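PDB 3HN2: 2-dehydropantoate 2-reductase from Geobacter metallireducens, which probably catalyses the NADPH-dependent reduction of ketopantoate to pantoic acid, a step in pantothenate biosynthesis. Local coordinates for residues Gly124-Cys129 / Gly144-Gly149; Leu102-Gly107 / Trp184-Trp189; Gln201-Leu206 / Glu254-Met259; Asn190-Gly195 / Lys215-Ile220; Ala6-Gly11 / His29-Arg34. All coordinates share one frame; numbering follows the deposited sequence.

Contact 1. Residues Gly124-Cys129 / Gly144-Gly149; sequences GVAFLC and GRIILG
Strands 121-129 and 142-150 run antiparallel, and four backbone hydrogen bonds join them here. Val125 and Ile147 form a hydrogen-bonded pair. Val125 N donates to Ile147 O at 3.0 Å, on a bent path of 140°. The return bond from Ile147 N to Val125 O is shorter, 2.8 Å, and almost straight. The two side chains lie alongside each other and point the same way. Ile147 CB rests 3.7 Å from Val125 CG1. Ile147 CG1, anti to its own carbonyl carbon, sits more loosely by Val125 O at 4.2 Å. At the tip, Ile147 CD1 meets the edge of the Arg145 guanidinium, in its plane, 3.5 Å from Arg145 NH1. The pair belongs to the mixed sheet of the Rossmann-type domain, and a G1 beta bulge interrupts it where Gly144 and Arg145 both face Phe127. Phe127 N donates to Arg145 O at 3.0 Å, nearly along the C=O axis. Phe127 O takes the Gly144 N-H at 2.8 Å. Gly144 has phi 127°, where a CB would jam against the preceding carbonyl oxygen. On the sheet face of Ala126, Ala126 CB touches Ile146 CG1 at 4.0 Å. Gly124 is hemmed in on that face by Leu148 CD2 and Ile146 CG2. Tyr17 of helix 14-23 packs on Ala126 and Ile146, while Lys186 of helix 179-200 packs on Val125 and Phe127.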
# COMPACT_ATOMS: atom_id res chain seq x y z
N GLY A 124 -11.48 15.21 10.98
CA GLY A 124 -11.36 13.89 10.38
C GLY A 124 -10.18 13.85 9.44
O GLY A 124 -10.18 14.51 8.40
N VAL A 125 -9.14 13.11 9.82
CA VAL A 125 -8.06 12.81 8.87
C VAL A 125 -8.50 11.62 8.04
O VAL A 125 -8.68 10.51 8.55
CB VAL A 125 -6.65 12.63 9.54
CG1 VAL A 125 -6.75 12.00 10.89
CG2 VAL A 125 -5.68 11.85 8.65
N ALA A 126 -8.75 11.88 6.76
CA ALA A 126 -9.20 10.88 5.81
C ALA A 126 -8.07 10.48 4.88
O ALA A 126 -7.23 11.31 4.54
CB ALA A 126 -10.37 11.42 5.00
N PHE A 127 -8.03 9.21 4.49
CA PHE A 127 -7.05 8.76 3.51
C PHE A 127 -7.75 8.05 2.36
O PHE A 127 -8.27 6.95 2.52
CB PHE A 127 -5.99 7.87 4.14
CG PHE A 127 -4.70 7.82 3.36
CD1 PHE A 127 -3.69 8.75 3.60
CD2 PHE A 127 -4.51 6.85 2.37
CE1 PHE A 127 -2.50 8.72 2.87
CE2 PHE A 127 -3.32 6.82 1.64
CZ PHE A 127 -2.32 7.75 1.90
N LEU A 128 -7.74 8.70 1.19
CA LEU A 128 -8.56 8.29 0.06
C LEU A 128 -7.79 8.47 -1.24
O LEU A 128 -7.13 9.49 -1.44
CB LEU A 128 -9.81 9.16 0.02
CG LEU A 128 -11.21 8.60 -0.25
CD1 LEU A 128 -12.17 9.77 -0.24
CD2 LEU A 128 -11.32 7.85 -1.57
N CYS A 129 -7.89 7.48 -2.13
CA CYS A 129 -7.39 7.61 -3.50
C CYS A 129 -8.58 7.86 -4.43
O CYS A 129 -9.38 6.95 -4.68
CB CYS A 129 -6.65 6.34 -3.95
SG CYS A 129 -5.35 5.78 -2.85
N GLY A 144 -10.08 4.85 1.88
CA GLY A 144 -11.26 5.62 2.23
C GLY A 144 -11.47 5.74 3.72
O GLY A 144 -12.43 6.36 4.17
N ARG A 145 -10.55 5.15 4.49
CA ARG A 145 -10.64 5.14 5.95
C ARG A 145 -10.48 6.53 6.57
O ARG A 145 -9.85 7.41 5.99
CB ARG A 145 -9.65 4.13 6.55
CG ARG A 145 -8.19 4.48 6.37
CD ARG A 145 -7.32 3.53 7.18
NE ARG A 145 -5.95 4.04 7.31
CZ ARG A 145 -5.54 4.85 8.28
NH1 ARG A 145 -6.37 5.26 9.22
NH2 ARG A 145 -4.28 5.26 8.30
N ILE A 146 -11.10 6.73 7.74
CA ILE A 146 -11.11 8.04 8.41
C ILE A 146 -10.77 7.88 9.89
O ILE A 146 -11.25 6.95 10.54
CB ILE A 146 -12.51 8.74 8.27
CG1 ILE A 146 -12.94 8.89 6.81
CG2 ILE A 146 -12.53 10.12 8.96
CD1 ILE A 146 -14.33 9.51 6.64
N ILE A 147 -9.94 8.78 10.42
CA ILE A 147 -9.71 8.86 11.87
C ILE A 147 -10.38 10.13 12.41
O ILE A 147 -10.05 11.24 11.98
CB ILE A 147 -8.21 8.83 12.23
CG1 ILE A 147 -7.46 7.74 11.44
CG2 ILE A 147 -8.02 8.60 13.74
CD1 ILE A 147 -5.95 7.82 11.58
N LEU A 148 -11.30 9.97 13.36
CA LEU A 148 -12.11 11.08 13.90
C LEU A 148 -11.63 11.59 15.26
O LEU A 148 -11.54 10.83 16.22
CB LEU A 148 -13.58 10.67 14.02
CG LEU A 148 -14.40 10.47 12.74
CD1 LEU A 148 -15.83 10.13 13.04
CD2 LEU A 148 -14.32 11.68 11.81
N GLY A 149 -11.31 12.88 15.32
CA GLY A 149 -10.95 13.52 16.58
C GLY A 149 -11.78 14.77 16.85
O GLY A 149 -12.24 15.45 15.93

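Contact 2. Residues Leu102-Gly107 / Trp184-Trp189; sequences LQNGLG and WEKLVW
Leu106 carries the tight part of this contact, between the loop after strand 98-101 and helix 179-200. Its CB points toward the helix, and CG lies anti to the carbonyl carbon. Leu106 CG meets Leu187 CD2 at 3.7 Å, with Leu106 CD2 almost as near and the two side chains crossing obliquely. The Leu106 CD1 branch reaches Trp184 CZ2 at 3.9 Å, at about a right angle to the indole side chain. Leu187 CD1 also touches Gly105 CA at 4.0 Å. Gly105 has positive phi (85°), which favours glycine at this bend. An alanine at Leu106 would lose the contacts with both Trp184 and Leu187 and would probably loosen the loop on the helix. The polar side is looser, and both of its residues are partly exposed. Asn104 and the extended chain of Lys186 cross obliquely, and Asn104 OD1 stays 3.5 Å from Lys186 NZ. The ammonium instead bonds to the backbone O of Ala126, on strand 121-129. No hydrogen bond joins 102-107 to 184-189, so they meet mainly by apolar packing; just before Trp184, Arg183 NH2 bonds to the backbone O of Gln103 and Gly105. The Asn104 amide oxygen would at most weakly stabilise the lysine charge.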
# COMPACT_ATOMS: atom_id res chain seq x y z
N LEU A 102 -12.68 17.54 6.78
CA LEU A 102 -11.97 16.39 6.20
C LEU A 102 -10.89 16.80 5.22
O LEU A 102 -10.27 15.96 4.56
CB LEU A 102 -12.95 15.45 5.49
CG LEU A 102 -13.80 14.47 6.30
CD1 LEU A 102 -14.84 13.85 5.39
CD2 LEU A 102 -12.95 13.40 6.92
N GLN A 103 -10.66 18.11 5.13
CA GLN A 103 -9.70 18.69 4.20
C GLN A 103 -8.26 18.50 4.66
O GLN A 103 -8.01 18.03 5.76
CB GLN A 103 -10.03 20.16 3.96
CG GLN A 103 -11.17 20.67 4.84
CD GLN A 103 -11.32 22.17 4.83
OE1 GLN A 103 -11.24 22.81 5.88
NE2 GLN A 103 -11.53 22.75 3.65
N ASN A 104 -7.33 18.87 3.79
CA ASN A 104 -5.91 18.57 3.99
C ASN A 104 -5.12 19.65 4.71
O ASN A 104 -5.45 20.83 4.63
CB ASN A 104 -5.26 18.24 2.65
CG ASN A 104 -5.80 16.98 2.02
OD1 ASN A 104 -6.53 16.21 2.66
ND2 ASN A 104 -5.45 16.74 0.76
N GLY A 105 -4.07 19.23 5.40
CA GLY A 105 -3.15 20.15 6.05
C GLY A 105 -3.64 20.57 7.41
O GLY A 105 -4.39 19.85 8.07
N LEU A 106 -3.21 21.76 7.83
CA LEU A 106 -3.51 22.26 9.15
C LEU A 106 -4.36 23.52 9.14
O LEU A 106 -4.73 24.02 8.08
CB LEU A 106 -2.21 22.57 9.88
CG LEU A 106 -1.25 21.46 10.26
CD1 LEU A 106 -0.10 22.11 11.02
CD2 LEU A 106 -1.88 20.36 11.10
N GLY A 107 -4.66 24.01 10.34
CA GLY A 107 -5.33 25.30 10.50
C GLY A 107 -6.83 25.27 10.30
O GLY A 107 -7.52 26.17 10.77
N TRP A 184 -0.62 15.59 11.92
CA TRP A 184 0.82 15.58 11.71
C TRP A 184 1.32 14.24 11.17
O TRP A 184 2.29 14.19 10.41
CB TRP A 184 1.55 15.92 13.01
CG TRP A 184 1.66 17.39 13.26
CD1 TRP A 184 0.90 18.14 14.11
CD2 TRP A 184 2.60 18.29 12.65
NE1 TRP A 184 1.31 19.45 14.08
CE2 TRP A 184 2.34 19.57 13.19
CE3 TRP A 184 3.62 18.14 11.70
CZ2 TRP A 184 3.08 20.70 12.81
CZ3 TRP A 184 4.35 19.27 11.33
CH2 TRP A 184 4.07 20.53 11.88
N GLU A 185 0.66 13.16 11.58
CA GLU A 185 0.96 11.82 11.09
C GLU A 185 0.73 11.73 9.58
O GLU A 185 1.53 11.12 8.87
CB GLU A 185 0.10 10.77 11.81
CG GLU A 185 0.44 10.55 13.29
CD GLU A 185 -0.32 9.38 13.91
OE1 GLU A 185 -1.47 9.12 13.50
OE2 GLU A 185 0.24 8.72 14.81
N LYS A 186 -0.35 12.35 9.10
CA LYS A 186 -0.66 12.36 7.67
C LYS A 186 0.23 13.34 6.90
O LYS A 186 0.46 13.16 5.70
CB LYS A 186 -2.13 12.69 7.42
CG LYS A 186 -2.66 12.05 6.14
CD LYS A 186 -3.76 12.87 5.50
CE LYS A 186 -4.05 12.36 4.10
NZ LYS A 186 -5.21 13.05 3.47
N LEU A 187 0.71 14.37 7.59
CA LEU A 187 1.65 15.34 7.03
C LEU A 187 3.00 14.70 6.71
O LEU A 187 3.69 15.14 5.79
CB LEU A 187 1.84 16.54 7.97
CG LEU A 187 1.23 17.91 7.64
CD1 LEU A 187 0.16 17.87 6.54
CD2 LEU A 187 0.68 18.60 8.90
N VAL A 188 3.37 13.67 7.47
CA VAL A 188 4.57 12.88 7.21
C VAL A 188 4.51 12.21 5.83
O VAL A 188 5.54 12.01 5.20
CB VAL A 188 4.83 11.84 8.33
CG1 VAL A 188 5.99 10.89 7.97
CG2 VAL A 188 5.15 12.54 9.63
N TRP A 189 3.30 11.91 5.37
CA TRP A 189 3.12 11.34 4.04
C TRP A 189 2.89 12.41 2.99
O TRP A 189 3.47 12.35 1.88
CB TRP A 189 1.97 10.33 4.02
CG TRP A 189 1.99 9.53 2.77
CD1 TRP A 189 2.66 8.36 2.55
CD2 TRP A 189 1.34 9.86 1.53
NE1 TRP A 189 2.45 7.93 1.27
CE2 TRP A 189 1.66 8.83 0.61
CE3 TRP A 189 0.52 10.92 1.11
CZ2 TRP A 189 1.19 8.83 -0.71
CZ3 TRP A 189 0.05 10.92 -0.21
CH2 TRP A 189 0.39 9.88 -1.10

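Contact 3. Residues Gln201-Leu206 / Glu254-Met259; sequences QQPVNL and EYKPSM
The Tyr255 ring has Pro257 N above one face, 4.0 Å from the ring plane and displaced toward the rim. Cys129 and Trp189 also pack on this ring. A second pair of flat groups is the Asn205 amide and the Glu254 carboxylate, whose planes are 69° apart. Both segments belong to the helical C-terminal domain of the ketopantoate reductase family, and each leads into a short helix. Pro203 is the N-cap of helix 204-207, and Pro257 is the N-cap of helix 258-264. Val204 lies at the centre of the contact. Its CG1 is anti to the carbonyl carbon and meets Pro257 CG at 3.8 Å, the two side chains crossing obliquely. Val204 CG2 takes the crowded position between backbone N and carbonyl carbon, and reaches Tyr255 CB at 4.0 Å. The Pro203 ring touches two side chains. Its CG lies alongside the extended chain of Glu254, and its CB is 3.8 Å from Lys256 CG. Lys256 then bends away, and its ammonium forms a salt bridge with Glu264. Asn205 points its CB toward the other segment, and Asn205 OD1 comes within 3.3 Å of Glu254 CA. Its ND2 turns to the dimer partner, where it bonds to OD1 of Asn50 of the second subunit. One hydrogen bond crosses between the segments, and it uses an N-H of the first turn of helix 204-207. Val204 N donates to Tyr255 O at 3.1 Å, fairly straight at 164°, with the donor 27° out of the carbonyl plane.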
# COMPACT_ATOMS: atom_id res chain seq x y z
N GLN A 201 6.37 16.31 -11.61
CA GLN A 201 5.29 15.68 -12.40
C GLN A 201 5.51 14.19 -12.71
O GLN A 201 5.41 13.75 -13.86
CB GLN A 201 4.82 16.51 -13.61
CG GLN A 201 5.65 17.74 -13.97
CD GLN A 201 4.85 18.81 -14.67
OE1 GLN A 201 3.74 19.15 -14.26
NE2 GLN A 201 5.43 19.37 -15.73
N GLN A 202 5.82 13.42 -11.67
CA GLN A 202 6.00 11.98 -11.76
C GLN A 202 5.19 11.29 -10.66
O GLN A 202 5.03 11.85 -9.59
CB GLN A 202 7.47 11.62 -11.59
CG GLN A 202 8.40 12.15 -12.66
CD GLN A 202 9.83 12.26 -12.18
OE1 GLN A 202 10.21 11.64 -11.19
NE2 GLN A 202 10.63 13.06 -12.87
N PRO A 203 4.70 10.06 -10.91
CA PRO A 203 4.02 9.30 -9.84
C PRO A 203 4.97 8.81 -8.74
O PRO A 203 6.20 8.89 -8.89
CB PRO A 203 3.41 8.11 -10.59
CG PRO A 203 4.29 7.93 -11.78
CD PRO A 203 4.70 9.32 -12.19
N VAL A 204 4.40 8.29 -7.65
CA VAL A 204 5.16 7.95 -6.43
C VAL A 204 6.24 6.86 -6.60
O VAL A 204 7.28 6.93 -5.94
CB VAL A 204 4.24 7.63 -5.20
CG1 VAL A 204 3.37 8.81 -4.85
CG2 VAL A 204 3.36 6.41 -5.45
N ASN A 205 5.99 5.90 -7.48
CA ASN A 205 6.93 4.78 -7.71
C ASN A 205 8.31 5.20 -8.22
O ASN A 205 9.31 4.56 -7.90
CB ASN A 205 6.33 3.75 -8.66
CG ASN A 205 6.02 4.32 -10.02
OD1 ASN A 205 5.04 5.04 -10.21
ND2 ASN A 205 6.85 4.00 -11.00
N LEU A 206 8.34 6.28 -9.00
CA LEU A 206 9.57 6.84 -9.52
C LEU A 206 10.39 7.54 -8.45
O LEU A 206 11.59 7.28 -8.32
CB LEU A 206 9.27 7.78 -10.69
CG LEU A 206 8.62 7.16 -11.94
CD1 LEU A 206 8.48 8.20 -13.03
CD2 LEU A 206 9.40 5.95 -12.44
N GLU A 254 1.79 2.79 -9.24
CA GLU A 254 1.93 4.00 -10.04
C GLU A 254 0.88 5.06 -9.66
O GLU A 254 0.06 5.47 -10.48
CB GLU A 254 1.84 3.63 -11.52
CG GLU A 254 2.51 4.61 -12.48
CD GLU A 254 2.34 4.22 -13.94
OE1 GLU A 254 3.21 4.61 -14.76
OE2 GLU A 254 1.35 3.54 -14.29
N TYR A 255 0.93 5.52 -8.41
CA TYR A 255 -0.11 6.42 -7.89
C TYR A 255 0.26 7.90 -7.99
O TYR A 255 1.33 8.32 -7.56
CB TYR A 255 -0.46 6.05 -6.44
CG TYR A 255 -1.42 7.01 -5.78
CD1 TYR A 255 -1.02 7.79 -4.70
CD2 TYR A 255 -2.74 7.12 -6.22
CE1 TYR A 255 -1.90 8.67 -4.09
CE2 TYR A 255 -3.63 8.01 -5.62
CZ TYR A 255 -3.20 8.78 -4.55
OH TYR A 255 -4.06 9.65 -3.93
N LYS A 256 -0.66 8.69 -8.55
CA LYS A 256 -0.44 10.12 -8.71
C LYS A 256 -1.30 10.89 -7.71
O LYS A 256 -2.52 10.96 -7.88
CB LYS A 256 -0.72 10.56 -10.15
CG LYS A 256 0.02 9.74 -11.22
CD LYS A 256 0.59 10.60 -12.34
CE LYS A 256 -0.25 10.58 -13.60
NZ LYS A 256 0.55 11.07 -14.78
N PRO A 257 -0.67 11.47 -6.67
CA PRO A 257 -1.32 12.18 -5.56
C PRO A 257 -2.18 13.35 -6.02
O PRO A 257 -2.04 13.82 -7.15
CB PRO A 257 -0.14 12.71 -4.75
CG PRO A 257 0.98 11.82 -5.07
CD PRO A 257 0.80 11.46 -6.51
N SER A 258 -3.04 13.82 -5.12
CA SER A 258 -4.02 14.87 -5.42
C SER A 258 -3.41 16.15 -5.99
O SER A 258 -3.96 16.71 -6.93
CB SER A 258 -4.85 15.19 -4.17
OG SER A 258 -4.01 15.56 -3.09
N MET A 259 -2.28 16.57 -5.43
CA MET A 259 -1.59 17.80 -5.84
C MET A 259 -1.02 17.73 -7.25
O MET A 259 -1.02 18.74 -7.97
CB MET A 259 -0.47 18.14 -4.86
CG MET A 259 -0.85 19.14 -3.78
SD MET A 259 0.61 19.89 -3.02
CE MET A 259 1.33 20.65 -4.44

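Contact 4. Residues Asn190-Gly195 / Lys215-Ile220; sequences NIPFNG and KLVRGI
Pro192 and Ile220 slide past each other in opposite directions, and both point toward the facing helix. Pro192 CD lies 3.8 Å from Ile220 CG2, with Pro192 CB almost as near. That one methyl also serves Ile191, whose CG2 it meets at 3.8 Å while the two isoleucines cross obliquely. In both isoleucines CG2 is anti to the backbone N, and CG1 is anti to the carbonyl carbon. The branched methyls, not the longer CG1 arms, therefore form the contact. One turn away, Val217 CG1 plays a similar double part. It is anti to the backbone N (chi1 170°) and sits 4.0 Å from Pro192 CB. The same methyl meets the end of Phe193, with Phe193 CZ at 3.8 Å from Val217 CG1. Phe193 and Val217 cross at about a right angle, and the methyl comes to the ring obliquely. All five residues are buried, and the interface between the segments is wholly apolar. The segment axes approach to 9.4 Å and run at 134° to each other. Proline also leaves its mark on its own helix, which is kinked at Pro192, where the ring nitrogen makes no bond to the preceding turn. The following bonds, from Asn194 N and Gly195 N, are weak. The contact joins helices 179-200 and 211-229 in the C-terminal domain. Leu246 and Thr249 of helix 241-249 pack on Val217 and Phe193 respectively. Helix 290-302 adds Val292 against Ile191 and Arg291 against Ile220. Trp189, one turn earlier in helix 179-200, stacks on Phe193.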
# COMPACT_ATOMS: atom_id res chain seq x y z
N ASN A 190 2.02 13.37 3.32
CA ASN A 190 1.54 14.38 2.37
C ASN A 190 2.59 15.36 1.92
O ASN A 190 2.48 15.93 0.84
CB ASN A 190 0.36 15.18 2.97
CG ASN A 190 -1.00 14.67 2.52
OD1 ASN A 190 -1.13 13.58 1.94
ND2 ASN A 190 -2.04 15.45 2.80
N ILE A 191 3.61 15.59 2.74
CA ILE A 191 4.62 16.58 2.40
C ILE A 191 5.63 16.07 1.35
O ILE A 191 5.72 16.69 0.29
CB ILE A 191 5.22 17.30 3.64
CG1 ILE A 191 4.16 18.23 4.25
CG2 ILE A 191 6.47 18.08 3.28
CD1 ILE A 191 4.58 18.97 5.52
N PRO A 192 6.35 14.94 1.61
CA PRO A 192 7.24 14.44 0.54
C PRO A 192 6.51 14.08 -0.75
O PRO A 192 6.96 14.45 -1.82
CB PRO A 192 7.88 13.18 1.15
CG PRO A 192 6.99 12.81 2.29
CD PRO A 192 6.46 14.10 2.82
N PHE A 193 5.35 13.44 -0.64
CA PHE A 193 4.70 12.89 -1.81
C PHE A 193 3.79 13.84 -2.58
O PHE A 193 3.93 13.97 -3.79
CB PHE A 193 4.06 11.54 -1.47
CG PHE A 193 5.07 10.50 -1.09
CD1 PHE A 193 5.31 10.19 0.24
CD2 PHE A 193 5.84 9.87 -2.07
CE1 PHE A 193 6.27 9.24 0.60
CE2 PHE A 193 6.80 8.91 -1.72
CZ PHE A 193 7.02 8.60 -0.38
N ASN A 194 2.88 14.55 -1.91
CA ASN A 194 2.16 15.63 -2.61
C ASN A 194 3.07 16.79 -3.04
O ASN A 194 2.72 17.54 -3.95
CB ASN A 194 0.95 16.14 -1.82
CG ASN A 194 -0.20 15.17 -1.82
OD1 ASN A 194 -0.10 14.06 -1.29
ND2 ASN A 194 -1.32 15.57 -2.42
N GLY A 195 4.24 16.91 -2.41
CA GLY A 195 5.26 17.87 -2.81
C GLY A 195 6.08 17.51 -4.04
O GLY A 195 6.05 18.23 -5.04
N LYS A 215 16.37 8.63 0.28
CA LYS A 215 17.12 9.33 1.32
C LYS A 215 16.60 10.76 1.52
O LYS A 215 16.55 11.27 2.64
CB LYS A 215 18.61 9.33 0.98
CG LYS A 215 19.54 9.97 2.01
CD LYS A 215 21.00 9.76 1.61
CE LYS A 215 21.97 10.34 2.62
NZ LYS A 215 22.30 11.76 2.33
N LEU A 216 16.21 11.39 0.41
CA LEU A 216 15.57 12.70 0.42
C LEU A 216 14.23 12.65 1.15
O LEU A 216 13.99 13.44 2.05
CB LEU A 216 15.34 13.19 -1.00
CG LEU A 216 15.43 14.67 -1.37
CD1 LEU A 216 14.40 14.93 -2.45
CD2 LEU A 216 15.25 15.66 -0.21
N VAL A 217 13.38 11.70 0.74
CA VAL A 217 12.08 11.47 1.35
C VAL A 217 12.23 11.23 2.84
O VAL A 217 11.52 11.84 3.64
CB VAL A 217 11.31 10.32 0.65
CG1 VAL A 217 10.08 9.91 1.43
CG2 VAL A 217 10.88 10.76 -0.72
N ARG A 218 13.19 10.38 3.21
CA ARG A 218 13.55 10.16 4.62
C ARG A 218 13.82 11.47 5.36
O ARG A 218 13.29 11.67 6.45
CB ARG A 218 14.79 9.26 4.74
CG ARG A 218 14.51 7.79 4.61
CD ARG A 218 15.81 7.02 4.55
NE ARG A 218 15.66 5.75 3.84
CZ ARG A 218 16.59 5.21 3.05
NH1 ARG A 218 16.36 4.06 2.45
NH2 ARG A 218 17.75 5.84 2.86
N GLY A 219 14.63 12.34 4.76
CA GLY A 219 15.03 13.60 5.37
C GLY A 219 13.87 14.57 5.51
O GLY A 219 13.71 15.20 6.57
N ILE A 220 13.07 14.69 4.46
CA ILE A 220 11.85 15.50 4.48
C ILE A 220 10.94 15.02 5.61
O ILE A 220 10.47 15.83 6.42
CB ILE A 220 11.11 15.46 3.12
CG1 ILE A 220 11.91 16.21 2.05
CG2 ILE A 220 9.71 16.07 3.23
CD1 ILE A 220 11.52 15.85 0.62

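Contact 5. Residues Ala6-Gly11 / His29-Arg34; sequences AIVGAG and HFLLRR
Strands 5-8 and 28-31 run parallel, 19° apart in direction, with Ala6 opposite His29 and Ile7 opposite Phe30. They are the two strands of a beta-alpha-beta crossover through helix 14-23, the opening unit of the Rossmann-type domain. Ile7 supplies both hydrogen bonds between the strands. Ile7 N donates to His29 O at 2.9 Å, from 29° above the carbonyl plane. Leu31 N donates to Ile7 O at 3.0 Å, in the carbonyl plane. Ile7 and Phe30 lie alongside each other and point the same way. Ile7 CG1 sits over one face of the Phe30 ring, 4.1 Å from the ring centroid, in a CH-pi contact. An alanine at Phe30 would lose this face and the packing on Leu15 and Gln22 of helix 14-23, and would probably loosen the crossover. On the other sheet face, Val8 CG2 meets Leu31 CD2 at 4.2 Å. Beyond the strand, Gly9 and Gly11 fit the GxGxxG pattern of a dinucleotide-binding turn, consistent with NADPH use. Between them, Ala10 CB packs on Leu32 CD1 at 3.9 Å. A water donates to Leu31 O at 3.0 Å and, more weakly, to Gly9 O.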
# COMPACT_ATOMS: atom_id res chain seq x y z
N ALA A 6 -25.08 18.16 5.63
CA ALA A 6 -24.77 19.04 4.50
C ALA A 6 -23.34 18.81 4.03
O ALA A 6 -22.42 18.73 4.85
CB ALA A 6 -24.96 20.50 4.88
N ILE A 7 -23.15 18.72 2.71
CA ILE A 7 -21.82 18.54 2.13
C ILE A 7 -21.32 19.84 1.52
O ILE A 7 -21.89 20.35 0.56
CB ILE A 7 -21.78 17.43 1.03
CG1 ILE A 7 -22.40 16.11 1.54
CG2 ILE A 7 -20.36 17.25 0.49
CD1 ILE A 7 -21.68 15.50 2.73
N VAL A 8 -20.23 20.37 2.08
CA VAL A 8 -19.64 21.62 1.60
C VAL A 8 -18.24 21.35 1.05
O VAL A 8 -17.26 21.24 1.78
CB VAL A 8 -19.65 22.70 2.71
CG1 VAL A 8 -18.89 23.94 2.28
CG2 VAL A 8 -21.09 23.06 3.07
N GLY A 9 -18.17 21.23 -0.27
CA GLY A 9 -16.94 20.86 -0.95
C GLY A 9 -17.26 20.42 -2.35
O GLY A 9 -16.92 21.12 -3.32
N ALA A 10 -17.93 19.27 -2.45
CA ALA A 10 -18.31 18.64 -3.73
C ALA A 10 -17.10 18.27 -4.59
O ALA A 10 -17.16 18.31 -5.83
CB ALA A 10 -19.32 19.50 -4.50
N GLY A 11 -16.00 17.91 -3.93
CA GLY A 11 -14.80 17.46 -4.60
C GLY A 11 -14.82 15.95 -4.73
O GLY A 11 -15.87 15.32 -4.66
N HIS A 29 -27.56 16.64 2.04
CA HIS A 29 -27.84 17.82 1.23
C HIS A 29 -26.53 18.33 0.64
O HIS A 29 -25.69 18.86 1.36
CB HIS A 29 -28.48 18.91 2.08
CG HIS A 29 -29.71 18.46 2.82
ND1 HIS A 29 -29.65 17.81 4.03
CD2 HIS A 29 -31.02 18.57 2.51
CE1 HIS A 29 -30.88 17.53 4.43
NE2 HIS A 29 -31.73 17.98 3.53
N PHE A 30 -26.35 18.14 -0.66
CA PHE A 30 -25.13 18.57 -1.33
C PHE A 30 -25.18 20.04 -1.74
O PHE A 30 -26.17 20.51 -2.31
CB PHE A 30 -24.89 17.71 -2.58
CG PHE A 30 -24.46 16.31 -2.28
CD1 PHE A 30 -23.11 15.99 -2.17
CD2 PHE A 30 -25.40 15.29 -2.15
CE1 PHE A 30 -22.71 14.68 -1.92
CE2 PHE A 30 -25.01 13.98 -1.90
CZ PHE A 30 -23.66 13.67 -1.78
N LEU A 31 -24.10 20.77 -1.45
CA LEU A 31 -23.92 22.12 -1.99
C LEU A 31 -23.04 22.07 -3.24
O LEU A 31 -21.81 22.03 -3.15
CB LEU A 31 -23.34 23.07 -0.93
CG LEU A 31 -23.29 24.57 -1.24
CD1 LEU A 31 -24.67 25.12 -1.60
CD2 LEU A 31 -22.68 25.37 -0.09
N LEU A 32 -23.69 22.05 -4.40
CA LEU A 32 -23.00 22.02 -5.69
C LEU A 32 -22.77 23.43 -6.23
O LEU A 32 -23.53 24.36 -5.92
CB LEU A 32 -23.78 21.21 -6.72
CG LEU A 32 -24.01 19.69 -6.61
CD1 LEU A 32 -22.84 18.92 -5.98
CD2 LEU A 32 -25.31 19.39 -5.90
N ARG A 33 -21.74 23.57 -7.05
CA ARG A 33 -21.38 24.85 -7.65
C ARG A 33 -21.18 24.68 -9.15
O ARG A 33 -22.04 25.05 -9.95
CB ARG A 33 -20.12 25.41 -6.99
CG ARG A 33 -19.81 26.87 -7.31
CD ARG A 33 -18.34 27.15 -7.11
NE ARG A 33 -17.96 28.47 -7.62
CZ ARG A 33 -17.22 29.36 -6.95
NH1 ARG A 33 -16.92 30.52 -7.51
NH2 ARG A 33 -16.78 29.08 -5.74
N ARG A 34 -20.04 24.09 -9.52
CA ARG A 34 -19.66 23.89 -10.92
C ARG A 34 -20.63 22.98 -11.68
O ARG A 34 -20.98 23.25 -12.83
CB ARG A 34 -18.22 23.36 -10.98
CG ARG A 34 -17.84 22.62 -12.26
CD ARG A 34 -16.36 22.80 -12.60
NE ARG A 34 -16.10 24.11 -13.20
CZ ARG A 34 -16.21 24.38 -14.50
NH1 ARG A 34 -16.59 23.44 -15.36
NH2 ARG A 34 -15.94 25.60 -14.94
O HOH W 1 -19.02 23.20 -3.35

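Contact 5 comes first along the chain and lies at one side of the protein. Contact 1 belongs to the same mixed sheet, with centres about 18 Å apart. Contact 2 begins before contact 1 and closes after it, bringing helix 179-200 against the sheet domain; contacts 1 and 2 touch, with centres about 10 Å apart. Helix 179-200 also carries contact 4. The segments of contacts 3 and 4 alternate along the chain, and the two contacts touch, with centres about 12 Å apart in the C-terminal domain. Contacts 4 and 5 are farthest apart, about 32 Å between centres. The set thus runs from the probable cofactor-binding domain, through a shared interface, to the helical domain.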